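Long-range contacts in 432aa long hypothetical deoxyribodipyrimidine photolyase (Sulfolobus tokodaii, PDB 2E0I), which binds two FAD molecules and probably uses light energy to split cyclobutane pyrimidine dimers in ultraviolet-damaged DNA: residues D206-N211 with Y306-V311; Y291-A296 with A378-E383; M298-S303 with K382-E387. One frame throughout, in Å; residues are numbered along the deposited sequence.

Contact 1: residues D206-N211 with Y306-V311. With FAD (flavin-adenine dinucleotide), chain E.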
# COMPACT_ATOMS: atom_id res chain seq x y z
N ASP A 206 7.28 0.24 -17.38
CA ASP A 206 6.51 -0.99 -17.54
C ASP A 206 7.38 -2.23 -17.64
O ASP A 206 6.94 -3.33 -17.33
CB ASP A 206 5.64 -0.92 -18.78
CG ASP A 206 4.51 0.09 -18.64
OD1 ASP A 206 3.50 -0.23 -17.98
OD2 ASP A 206 4.65 1.22 -19.19
N TYR A 207 8.62 -2.06 -18.06
CA TYR A 207 9.51 -3.19 -18.22
C TYR A 207 10.12 -3.59 -16.88
O TYR A 207 10.98 -2.90 -16.34
CB TYR A 207 10.58 -2.82 -19.23
CG TYR A 207 9.98 -2.37 -20.54
CD1 TYR A 207 9.82 -3.25 -21.61
CD2 TYR A 207 9.49 -1.07 -20.69
CE1 TYR A 207 9.19 -2.85 -22.79
CE2 TYR A 207 8.86 -0.67 -21.86
CZ TYR A 207 8.71 -1.56 -22.91
OH TYR A 207 8.06 -1.15 -24.05
N PRO A 208 9.68 -4.74 -16.33
CA PRO A 208 10.16 -5.26 -15.05
C PRO A 208 11.65 -5.52 -15.03
O PRO A 208 12.30 -5.25 -14.04
CB PRO A 208 9.37 -6.56 -14.89
CG PRO A 208 8.17 -6.37 -15.74
CD PRO A 208 8.71 -5.66 -16.94
N ALA A 209 12.18 -6.06 -16.12
CA ALA A 209 13.61 -6.37 -16.18
C ALA A 209 14.44 -5.11 -15.96
O ALA A 209 15.48 -5.14 -15.30
CB ALA A 209 13.94 -7.01 -17.50
N GLU A 210 14.00 -4.00 -16.54
CA GLU A 210 14.71 -2.74 -16.37
C GLU A 210 14.47 -2.26 -14.94
O GLU A 210 13.73 -2.90 -14.18
CB GLU A 210 14.22 -1.73 -17.41
CG GLU A 210 14.66 -2.11 -18.82
CD GLU A 210 14.03 -1.27 -19.92
OE1 GLU A 210 14.11 -0.02 -19.85
OE2 GLU A 210 13.47 -1.86 -20.87
N ASN A 211 15.08 -1.16 -14.54
CA ASN A 211 14.86 -0.71 -13.17
C ASN A 211 14.29 0.68 -13.18
O ASN A 211 14.84 1.59 -12.56
CB ASN A 211 16.18 -0.73 -12.41
CG ASN A 211 16.01 -1.26 -11.01
OD1 ASN A 211 16.82 -0.99 -10.12
ND2 ASN A 211 14.95 -2.05 -10.80
N TYR A 306 7.14 -7.23 -3.35
CA TYR A 306 7.01 -6.13 -4.28
C TYR A 306 7.00 -6.60 -5.75
O TYR A 306 7.56 -7.63 -6.07
CB TYR A 306 8.18 -5.15 -4.08
CG TYR A 306 8.26 -4.07 -5.14
CD1 TYR A 306 7.61 -2.84 -4.97
CD2 TYR A 306 8.90 -4.31 -6.35
CE1 TYR A 306 7.60 -1.88 -5.99
CE2 TYR A 306 8.88 -3.37 -7.38
CZ TYR A 306 8.23 -2.16 -7.20
OH TYR A 306 8.18 -1.26 -8.24
N ILE A 307 6.33 -5.83 -6.60
CA ILE A 307 6.26 -6.06 -8.05
C ILE A 307 5.78 -4.76 -8.63
O ILE A 307 4.94 -4.09 -8.03
CB ILE A 307 5.29 -7.20 -8.46
CG1 ILE A 307 3.98 -7.09 -7.70
CG2 ILE A 307 5.95 -8.54 -8.26
CD1 ILE A 307 2.94 -8.12 -8.13
N ASN A 308 6.29 -4.37 -9.80
CA ASN A 308 5.86 -3.10 -10.38
C ASN A 308 4.40 -3.12 -10.84
O ASN A 308 3.78 -4.17 -10.96
CB ASN A 308 6.79 -2.69 -11.54
CG ASN A 308 6.46 -3.37 -12.86
OD1 ASN A 308 5.68 -4.33 -12.94
ND2 ASN A 308 7.08 -2.88 -13.92
N GLY A 309 3.85 -1.93 -11.07
CA GLY A 309 2.45 -1.82 -11.46
C GLY A 309 2.02 -2.61 -12.67
O GLY A 309 0.87 -3.02 -12.77
N ARG A 310 2.94 -2.82 -13.60
CA ARG A 310 2.60 -3.56 -14.79
C ARG A 310 2.32 -5.01 -14.46
O ARG A 310 1.29 -5.54 -14.85
CB ARG A 310 3.73 -3.50 -15.80
CG ARG A 310 3.26 -3.93 -17.15
CD ARG A 310 2.23 -2.94 -17.57
NE ARG A 310 1.49 -3.33 -18.75
CZ ARG A 310 0.75 -2.48 -19.44
NH1 ARG A 310 0.69 -1.21 -19.07
NH2 ARG A 310 0.07 -2.89 -20.50
N VAL A 311 3.26 -5.65 -13.77
CA VAL A 311 3.11 -7.04 -13.40
C VAL A 311 1.95 -7.18 -12.44
O VAL A 311 1.18 -8.14 -12.52
CB VAL A 311 4.40 -7.58 -12.75
CG1 VAL A 311 4.16 -8.95 -12.12
CG2 VAL A 311 5.49 -7.68 -13.79
PA FAD E . 6.42 3.51 -9.71
O1A FAD E . 7.87 3.79 -9.59
O2A FAD E . 5.64 3.56 -10.96
O5B FAD E . 5.95 4.91 -9.06
C5B FAD E . 4.68 5.48 -9.36
C4B FAD E . 4.04 6.03 -8.08
O4B FAD E . 2.75 6.60 -8.34
C3B FAD E . 3.83 4.88 -7.09
O3B FAD E . 4.94 4.84 -6.19
C2B FAD E . 2.61 5.39 -6.32
O2B FAD E . 3.00 6.44 -5.43
C1B FAD E . 1.79 5.96 -7.48
N9A FAD E . 1.09 4.89 -8.24
C8A FAD E . 1.50 4.31 -9.36
N7A FAD E . 0.56 3.47 -9.80
C5A FAD E . -0.45 3.51 -8.94
C6A FAD E . -1.69 2.87 -8.85
N6A FAD E . -2.08 2.01 -9.78
N1A FAD E . -2.49 3.14 -7.80
C2A FAD E . -2.13 4.01 -6.87
N3A FAD E . -0.97 4.63 -6.93
C4A FAD E . -0.12 4.41 -7.94
N1 FAD E . 0.17 0.48 -4.35
C2 FAD E . 0.35 0.59 -2.96
O2 FAD E . 1.05 1.48 -2.49
N3 FAD E . -0.24 -0.34 -2.11
C4 FAD E . -0.99 -1.39 -2.64
O4 FAD E . -1.56 -2.18 -1.89
C4X FAD E . -1.15 -1.51 -4.02
N5 FAD E . -1.84 -2.61 -4.54
C5X FAD E . -2.02 -2.73 -5.93
C6 FAD E . -2.72 -3.83 -6.42
C7 FAD E . -2.95 -3.95 -7.79
C7M FAD E . -3.74 -5.15 -8.31
C8 FAD E . -2.47 -2.97 -8.66
C8M FAD E . -2.72 -3.05 -10.16
C9 FAD E . -1.77 -1.87 -8.15
C9A FAD E . -1.55 -1.74 -6.78
N10 FAD E . -0.86 -0.63 -6.26
C10 FAD E . -0.58 -0.57 -4.88
C1' FAD E . -0.40 0.46 -7.15
C2' FAD E . 1.00 0.35 -7.75
O2' FAD E . 1.18 -0.90 -8.41
C3' FAD E . 2.10 0.55 -6.70
O3' FAD E . 1.89 1.79 -6.02
C4' FAD E . 3.49 0.59 -7.36
O4' FAD E . 3.72 -0.61 -8.10
C5' FAD E . 4.59 0.76 -6.30
O5' FAD E . 5.89 0.70 -6.90
P FAD E . 6.69 2.03 -7.31
O1P FAD E . 6.67 2.95 -6.15
O2P FAD E . 8.00 1.60 -7.85
O3P FAD E . 5.79 2.66 -8.49

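Contact 2: residues Y291-A296 with A378-E383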
# COMPACT_ATOMS: atom_id res chain seq x y z
N TYR A 291 1.68 -19.70 -17.37
CA TYR A 291 2.17 -18.50 -18.03
C TYR A 291 3.39 -17.87 -17.36
O TYR A 291 3.29 -17.34 -16.25
CB TYR A 291 1.05 -17.47 -18.08
CG TYR A 291 -0.21 -17.98 -18.71
CD1 TYR A 291 -0.88 -19.09 -18.20
CD2 TYR A 291 -0.74 -17.36 -19.84
CE1 TYR A 291 -2.04 -19.58 -18.79
CE2 TYR A 291 -1.90 -17.84 -20.44
CZ TYR A 291 -2.54 -18.95 -19.91
OH TYR A 291 -3.68 -19.43 -20.51
N PRO A 292 4.54 -17.90 -18.04
CA PRO A 292 5.81 -17.35 -17.55
C PRO A 292 5.78 -15.98 -16.86
O PRO A 292 6.28 -15.84 -15.74
CB PRO A 292 6.69 -17.37 -18.80
CG PRO A 292 6.25 -18.64 -19.44
CD PRO A 292 4.73 -18.54 -19.35
N ILE A 293 5.19 -14.98 -17.51
CA ILE A 293 5.14 -13.65 -16.93
C ILE A 293 4.33 -13.60 -15.64
O ILE A 293 4.69 -12.87 -14.71
CB ILE A 293 4.55 -12.62 -17.91
CG1 ILE A 293 4.82 -11.21 -17.40
CG2 ILE A 293 3.05 -12.83 -18.07
CD1 ILE A 293 6.28 -10.94 -17.16
N ILE A 294 3.24 -14.37 -15.58
CA ILE A 294 2.40 -14.42 -14.39
C ILE A 294 3.16 -15.13 -13.27
O ILE A 294 3.18 -14.66 -12.14
CB ILE A 294 1.07 -15.18 -14.67
CG1 ILE A 294 0.32 -14.51 -15.83
CG2 ILE A 294 0.19 -15.18 -13.42
CD1 ILE A 294 -0.09 -13.07 -15.58
N ASP A 295 3.79 -16.25 -13.59
CA ASP A 295 4.56 -17.01 -12.62
C ASP A 295 5.71 -16.20 -12.06
O ASP A 295 5.97 -16.23 -10.86
CB ASP A 295 5.10 -18.27 -13.28
CG ASP A 295 4.00 -19.25 -13.64
OD1 ASP A 295 4.16 -20.01 -14.62
OD2 ASP A 295 2.96 -19.24 -12.93
N ALA A 296 6.40 -15.47 -12.93
CA ALA A 296 7.51 -14.65 -12.49
C ALA A 296 6.99 -13.62 -11.50
O ALA A 296 7.56 -13.43 -10.43
CB ALA A 296 8.16 -13.98 -13.67
N ALA A 378 13.01 -12.00 -21.89
CA ALA A 378 12.61 -12.92 -20.83
C ALA A 378 13.57 -12.82 -19.64
O ALA A 378 13.68 -13.76 -18.85
CB ALA A 378 12.57 -14.34 -21.36
N LYS A 379 14.25 -11.69 -19.52
CA LYS A 379 15.18 -11.49 -18.41
C LYS A 379 14.48 -11.55 -17.05
O LYS A 379 14.98 -12.17 -16.11
CB LYS A 379 15.92 -10.15 -18.56
CG LYS A 379 16.97 -10.13 -19.67
CD LYS A 379 17.86 -8.88 -19.59
CE LYS A 379 19.01 -8.91 -20.61
NZ LYS A 379 18.57 -8.83 -22.05
N PHE A 380 13.32 -10.89 -16.96
CA PHE A 380 12.54 -10.88 -15.72
C PHE A 380 12.07 -12.29 -15.39
O PHE A 380 12.18 -12.76 -14.26
CB PHE A 380 11.32 -9.97 -15.84
CG PHE A 380 10.47 -9.93 -14.60
CD1 PHE A 380 10.96 -9.38 -13.42
CD2 PHE A 380 9.17 -10.44 -14.61
CE1 PHE A 380 10.17 -9.34 -12.26
CE2 PHE A 380 8.37 -10.41 -13.46
CZ PHE A 380 8.88 -9.86 -12.28
N ILE A 381 11.53 -12.96 -16.41
CA ILE A 381 11.04 -14.32 -16.25
C ILE A 381 12.16 -15.25 -15.80
O ILE A 381 11.98 -16.03 -14.86
CB ILE A 381 10.44 -14.82 -17.57
CG1 ILE A 381 9.16 -14.04 -17.86
CG2 ILE A 381 10.17 -16.30 -17.50
CD1 ILE A 381 8.53 -14.34 -19.19
N LYS A 382 13.31 -15.16 -16.45
CA LYS A 382 14.46 -16.00 -16.11
C LYS A 382 14.98 -15.72 -14.71
O LYS A 382 15.54 -16.61 -14.05
CB LYS A 382 15.58 -15.80 -17.13
CG LYS A 382 15.42 -16.57 -18.43
CD LYS A 382 16.39 -16.04 -19.48
CE LYS A 382 16.49 -16.95 -20.68
NZ LYS A 382 17.12 -18.24 -20.27
N GLU A 383 14.80 -14.49 -14.25
CA GLU A 383 15.27 -14.10 -12.93
C GLU A 383 14.42 -14.67 -11.82
O GLU A 383 14.90 -14.84 -10.70
CB GLU A 383 15.30 -12.58 -12.81
CG GLU A 383 15.93 -12.07 -11.53
CD GLU A 383 17.40 -12.43 -11.43
OE1 GLU A 383 18.19 -12.01 -12.32
OE2 GLU A 383 17.78 -13.15 -10.46

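Contact 3: residues M298-S303 with K382-E387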
# COMPACT_ATOMS: atom_id res chain seq x y z
N MET A 298 4.20 -13.49 -9.49
CA MET A 298 3.83 -14.04 -8.20
C MET A 298 5.04 -14.49 -7.40
O MET A 298 5.15 -14.20 -6.21
CB MET A 298 2.86 -15.20 -8.37
CG MET A 298 1.55 -14.81 -9.05
SD MET A 298 0.69 -13.42 -8.28
CE MET A 298 0.07 -14.19 -6.74
N ARG A 299 5.97 -15.18 -8.06
CA ARG A 299 7.15 -15.65 -7.35
C ARG A 299 7.95 -14.49 -6.80
O ARG A 299 8.38 -14.53 -5.64
CB ARG A 299 8.02 -16.52 -8.25
CG ARG A 299 7.35 -17.83 -8.56
CD ARG A 299 8.26 -18.77 -9.29
NE ARG A 299 7.50 -19.91 -9.81
CZ ARG A 299 8.04 -20.96 -10.40
NH1 ARG A 299 9.36 -21.03 -10.54
NH2 ARG A 299 7.27 -21.94 -10.87
N MET A 300 8.14 -13.44 -7.60
CA MET A 300 8.88 -12.30 -7.11
C MET A 300 8.16 -11.73 -5.89
O MET A 300 8.74 -11.60 -4.82
CB MET A 300 9.01 -11.21 -8.17
CG MET A 300 9.85 -10.05 -7.66
SD MET A 300 10.04 -8.66 -8.78
CE MET A 300 10.75 -7.48 -7.63
N LEU A 301 6.88 -11.40 -6.08
CA LEU A 301 6.07 -10.85 -5.00
C LEU A 301 6.22 -11.68 -3.73
O LEU A 301 6.41 -11.14 -2.65
CB LEU A 301 4.59 -10.80 -5.42
CG LEU A 301 3.52 -10.71 -4.32
CD1 LEU A 301 3.64 -9.38 -3.60
CD2 LEU A 301 2.13 -10.87 -4.93
N ASN A 302 6.15 -13.01 -3.85
CA ASN A 302 6.25 -13.86 -2.67
C ASN A 302 7.56 -13.75 -1.90
O ASN A 302 7.57 -13.74 -0.67
CB ASN A 302 5.98 -15.33 -3.02
CG ASN A 302 4.52 -15.59 -3.37
OD1 ASN A 302 3.61 -15.14 -2.68
ND2 ASN A 302 4.29 -16.34 -4.45
N SER A 303 8.67 -13.67 -2.61
CA SER A 303 9.93 -13.61 -1.92
C SER A 303 10.39 -12.20 -1.68
O SER A 303 11.25 -11.96 -0.84
CB SER A 303 10.99 -14.33 -2.73
OG SER A 303 11.25 -13.58 -3.88
N LYS A 382 13.31 -15.16 -16.45
CA LYS A 382 14.46 -16.00 -16.11
C LYS A 382 14.98 -15.72 -14.71
O LYS A 382 15.54 -16.61 -14.05
CB LYS A 382 15.58 -15.80 -17.13
CG LYS A 382 15.42 -16.57 -18.43
CD LYS A 382 16.39 -16.04 -19.48
CE LYS A 382 16.49 -16.95 -20.68
NZ LYS A 382 17.12 -18.24 -20.27
N GLU A 383 14.80 -14.49 -14.25
CA GLU A 383 15.27 -14.10 -12.93
C GLU A 383 14.42 -14.67 -11.82
O GLU A 383 14.90 -14.84 -10.70
CB GLU A 383 15.30 -12.58 -12.81
CG GLU A 383 15.93 -12.07 -11.53
CD GLU A 383 17.40 -12.43 -11.43
OE1 GLU A 383 18.19 -12.01 -12.32
OE2 GLU A 383 17.78 -13.15 -10.46
N TRP A 384 13.17 -14.99 -12.11
CA TRP A 384 12.30 -15.51 -11.06
C TRP A 384 11.72 -16.90 -11.25
O TRP A 384 11.29 -17.53 -10.28
CB TRP A 384 11.19 -14.50 -10.79
CG TRP A 384 11.72 -13.17 -10.32
CD1 TRP A 384 11.90 -12.05 -11.08
CD2 TRP A 384 12.17 -12.85 -9.00
NE1 TRP A 384 12.44 -11.04 -10.31
CE2 TRP A 384 12.62 -11.51 -9.04
CE3 TRP A 384 12.24 -13.56 -7.80
CZ2 TRP A 384 13.14 -10.86 -7.91
CZ3 TRP A 384 12.75 -12.92 -6.68
CH2 TRP A 384 13.19 -11.58 -6.74
N VAL A 385 11.70 -17.40 -12.48
CA VAL A 385 11.18 -18.74 -12.71
C VAL A 385 12.35 -19.68 -12.91
O VAL A 385 12.89 -19.79 -14.01
CB VAL A 385 10.27 -18.79 -13.94
CG1 VAL A 385 9.73 -20.20 -14.13
CG2 VAL A 385 9.13 -17.81 -13.78
N GLU A 386 12.74 -20.35 -11.83
CA GLU A 386 13.86 -21.29 -11.82
C GLU A 386 13.99 -22.19 -13.05
O GLU A 386 15.02 -22.19 -13.73
CB GLU A 386 13.76 -22.16 -10.57
CG GLU A 386 15.09 -22.72 -10.10
CD GLU A 386 16.06 -21.63 -9.66
OE1 GLU A 386 17.16 -21.97 -9.16
OE2 GLU A 386 15.72 -20.43 -9.82
N GLU A 387 12.95 -22.98 -13.31
CA GLU A 387 12.94 -23.91 -14.43
C GLU A 387 13.21 -23.32 -15.83
O GLU A 387 13.87 -23.95 -16.66
CB GLU A 387 11.61 -24.68 -14.43
CG GLU A 387 10.37 -23.87 -13.98
CD GLU A 387 10.12 -23.88 -12.46
OE1 GLU A 387 11.04 -23.54 -11.69
OE2 GLU A 387 8.99 -24.21 -12.04

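Contact 1: residues D206-N211 with Y306-V311
Asp206 and Arg310 are brought together by two torsions: the acid sets its CG anti to the carbonyl carbon, beside the backbone N (chi1 -68°), and the arginine chain bends at chi2 (64°), which carries CD toward the carboxylate. Asp206 OD1 then lies 3.2 Å from Arg310 NH1, a salt bridge whose hydrogen bond is weak and bent. OD1 is the oxygen that pairs, approaching the guanidinium obliquely with the carboxylate and guanidinium planes 86° apart. The stronger polar partner of this arginine is Gln370, which receives a hydrogen bond from NH2. Nearer the backbone, Arg310 CB packs against Asp206 O at 3.6 Å.

Asn308 is the N-cap of helix 309-322. Its OD1 accepts an almost straight hydrogen bond from Val311 N at 2.9 Å, while ND2 points to the loop and reaches Asp206 O at 3.4 Å in a weak bond; Arg205 O is a second, also weak, acceptor. The oxygen of this buried amide is thus fixed by the helix, its nitrogen more loosely by two weak bonds to loop carbonyls. An apolar patch continues beside it, where Pro208 CG meets Val311 CG2 at 3.6 Å. Phe380 of helix 379-384 touches both residues.

On the cofactor side, Tyr306 OH donates to FAD O2P at 2.9 Å, and FAD O5' sits near the plane of the phenol ring at its edge. Gly309 N, at the helix start, comes within 3.3 Å of FAD O4'. Tyr306, just before the helix, therefore reaches the pyrophosphate, and the capped helix start borders the ribityl chain, while Asn308, Arg310 and Val311 meet the 206-211 loop, as part of the cofactor pocket in the helical FAD-binding domain of photolyases.

Contact 2: residues Y291-A296 with A378-E383
The first turns of helices 292-304 and 379-384 cross at 52° with axes 8.7 Å apart, and the backbones come nearest where Ala296 faces Ile381, their CA atoms 5.2 Å apart. The small Ala296 side chain is consistent with this close approach. Its CB lies 3.6 Å from Phe380 CE2, obliquely to the ring. Ile293 CD1 approaches the same ring at its edge, 3.9 Å from Phe380 CD2, the two side chains crossing at about a right angle. Phe380 CG is anti to the backbone N (chi1 179°), on the side of helix 292-304.

Ile381 meets the first turn of helix 292-304 with both branches: CD1 packs on Pro292 CB at 3.6 Å and lies near Ile293 N, and CG2 also borders the proline. Polar groups at the two helix starts are met from outside: Gln371 OE1 accepts from Ile293 N, and the Asp375 carboxylate accepts from Phe380 N and Ile381 N. Leu314 of helix 309-322 covers Ile293, and Ile396 closes on Pro292 and Ile381. Such a buried helix crossing, its side-chain contacts wholly apolar, belongs to the core of the all-helical FAD-binding domain.

Contact 3: residues M298-S303 with K382-E387
Arg299 and Glu387 form the ionic part of the interface, a bidentate salt bridge. Arg299 NH2 donates to Glu387 OE2 at 3.1 Å and NH1 to Glu387 OE1 at 3.2 Å, the second bond weak though nearly straight. The acid lies at the edge of the guanidinium, close to its plane, but the two flat groups are turned 60° apart, and NH2 meets OE2 from above the carboxylate plane. Both ends have further partners: NH2 also bonds Gly287 O, and OE2 pairs with Arg288, so the acid is shared by two arginines, which would favour its ionised form.

Van der Waals contacts flank this bridge. Val385 CG1 lies over one face of the guanidinium, 3.7 Å from Arg299 NH1, and the arginine's extended chain passes the backbone, with CD 3.4 Å from Trp384 O.

The aromatic part belongs to Met300 and Trp384. Met300 CG is anti to the backbone N (chi1 -177°) and sits over the indole, 3.6 Å from the centroid of the six-membered ring and 21° off its normal, a CH-pi contact. The extended chain then takes SD on to the five-membered ring, 4.2 Å from its centroid and oblique, a Met-aromatic contact. Glu383 CG lies over the opposite face, also offset toward the rim, which gives the indole a CH2 group on each face. Ser303 OG adds an oblique contact near CZ3.

The contact joins the C-terminal half of helix 292-304 to the end of helix 379-384, where the chain leaves helical geometry at Val385. On other sides of helix 292-304, Met298, Leu301 and Asn302 pack against helix 327-337, Leu301 through Phe334, while Tyr306 in the loop leading to helix 309-322 touches Met300.

Contacts 2 and 3 are successive sections of one interface between helices 292-304 and 379-384, with centres about 7 Å apart and Lys382 and Glu383 in common; the centre of contact 1 is about 11 Å from that of contact 2 and about 13 Å from that of contact 3. Along the chain the order is 206-211, 291-296, 298-303, 306-311, then 378-387, so contact 1 interlocks with the other two. Phe380 of contact 2 touches both other contacts, meeting Met300 SD of contact 3. The three form one patch of the helical FAD-binding domain, running from the pocket wall at 306-311 outward to the surface.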